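Local coordinates for delta-aminolevulinic acid dehydratase (Toxoplasma gondii ME49, PDB 3OBK) that catalyses the condensation of two molecules of 5-aminolevulinic acid to porphobilinogen, an early step of tetrapyrrole and haem biosynthesis, at the interface of chains A and B. Residues are numbered along the deposited sequence; one frame, centred on the assembly and turned at random. Chains: chain A/B, Delta-aminolevulinic acid dehydratase.

The interface of chains A and B. Residues chain A 36-39; chain B 242, 244-245, 247.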
loop_
_atom_site.group_PDB
_atom_site.type_symbol
_atom_site.label_atom_id
_atom_site.label_comp_id
_atom_site.label_asym_id
_atom_site.label_seq_id
_atom_site.Cartn_x
_atom_site.Cartn_y
_atom_site.Cartn_z
ATOM N N VAL A 36 23.013 15.973 -0.857
ATOM C CA VAL A 36 21.939 15.025 -1.149
ATOM C C VAL A 36 22.257 13.558 -0.803
ATOM O O VAL A 36 21.445 12.693 -1.082
ATOM C CB VAL A 36 21.478 15.087 -2.665
ATOM C CG1 VAL A 36 21.315 16.505 -3.137
ATOM C CG2 VAL A 36 22.421 14.326 -3.569
ATOM N N GLN A 37 23.403 13.285 -0.185
ATOM C CA GLN A 37 23.843 11.919 0.127
ATOM C C GLN A 37 22.933 11.258 1.153
ATOM O O GLN A 37 22.744 11.770 2.229
ATOM C CB GLN A 37 25.279 11.989 0.668
ATOM C CG GLN A 37 25.947 10.691 1.044
ATOM C CD GLN A 37 27.371 10.871 1.572
ATOM O OE1 GLN A 37 28.059 11.830 1.236
ATOM N NE2 GLN A 37 27.833 9.912 2.362
ATOM N N GLU A 38 22.373 10.110 0.827
ATOM C CA GLU A 38 21.323 9.530 1.640
ATOM C C GLU A 38 21.840 8.644 2.761
ATOM O O GLU A 38 21.097 8.335 3.669
ATOM C CB GLU A 38 20.408 8.660 0.782
ATOM C CG GLU A 38 19.783 9.315 -0.469
ATOM C CD GLU A 38 19.037 8.282 -1.372
ATOM O OE1 GLU A 38 18.670 7.188 -0.855
ATOM O OE2 GLU A 38 18.842 8.550 -2.591
ATOM N N ASN A 39 23.071 8.150 2.661
ATOM C CA ASN A 39 23.588 7.200 3.663
ATOM C C ASN A 39 25.034 7.506 4.018
ATOM O O ASN A 39 25.804 8.012 3.190
ATOM C CB ASN A 39 23.447 5.766 3.196
ATOM C CG ASN A 39 21.991 5.312 3.080
ATOM O OD1 ASN A 39 21.401 4.845 4.059
ATOM N ND2 ASN A 39 21.411 5.436 1.873
ATOM N N ASP B 242 26.200 8.022 -7.080
ATOM C CA ASP B 242 26.800 7.866 -5.790
ATOM C C ASP B 242 26.306 6.554 -5.153
ATOM O O ASP B 242 25.112 6.344 -5.014
ATOM C CB ASP B 242 26.368 9.057 -4.951
ATOM C CG ASP B 242 27.035 9.095 -3.620
ATOM O OD1 ASP B 242 27.590 8.052 -3.211
ATOM O OD2 ASP B 242 26.986 10.177 -2.989
ATOM N N SER B 244 26.045 5.897 -2.235
ATOM C CA SER B 244 25.312 6.263 -1.031
ATOM C C SER B 244 23.783 6.340 -1.238
ATOM O O SER B 244 22.991 6.300 -0.249
ATOM C CB SER B 244 25.842 7.603 -0.503
ATOM O OG SER B 244 27.270 7.621 -0.408
ATOM N N ASN B 245 23.343 6.427 -2.489
ATOM C CA ASN B 245 21.954 6.732 -2.777
ATOM C C ASN B 245 21.141 5.589 -3.335
ATOM O O ASN B 245 21.564 4.949 -4.304
ATOM C CB ASN B 245 21.919 7.879 -3.772
ATOM C CG ASN B 245 22.567 9.149 -3.220
ATOM O OD1 ASN B 245 22.937 9.205 -2.029
ATOM N ND2 ASN B 245 22.718 10.169 -4.089
ATOM N N ARG B 247 17.206 6.135 -3.339
ATOM C CA ARG B 247 16.030 6.837 -3.833
ATOM C C ARG B 247 16.216 7.388 -5.261
ATOM O O ARG B 247 15.324 7.315 -6.101
ATOM C CB ARG B 247 15.665 7.952 -2.867
ATOM C CG ARG B 247 14.681 8.933 -3.415
ATOM C CD ARG B 247 14.719 10.226 -2.607
ATOM N NE ARG B 247 16.076 10.806 -2.522
ATOM C CZ ARG B 247 16.440 11.727 -1.623
ATOM N NH1 ARG B 247 15.533 12.185 -0.755
ATOM N NH2 ARG B 247 17.697 12.193 -1.587
#
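The amide nitrogen ND2 of A:Asn39 donates to the backbone O of B:Ser244 at 2.8 Å. The bond is straight, 172° at the hydrogen, and the acceptor lies in the plane of the asparagine amide. On the B side, OD1 of B:Asp242 takes two bonds from one face of its carboxylate. B:Ser244 N meets it from above the plane, and the hydroxyl OG comes from the syn side, also tilted out of the plane. These two bonds limit the rotation of the serine side chain; its CB packs 3.5 Å from CG of A:Gln37. The glutamine CG is anti to its own backbone N (chi1 -179°) and the chain runs on extended, which carries NE2 to the backbone O of A:Asn39 at 2.9 Å.

A:Glu38 is held at both ends. Its backbone N donates to OD1 of B:Asn245 at 3.0 Å. Its carboxylate stacks flat over the asparagine amide, with the planes 4° apart. The syn lone pair of OE1 accepts from B:Arg247 N at 3.1 Å. This N-H opens helix 247-258, so the glutamate caps the helix from the other subunit. The helix end may stabilise the carboxylate's negative charge. OE2 also forms a salt bridge with B:Arg247 NE, at 3.6 Å.

The A segment runs from the last residue of helix 30-36 into the loop after it; the B loop ends at the first residue of helix 247-258. The patch is part of a two-fold symmetric subunit interface of the octamer, where these loops dock; its twin has the chains exchanged.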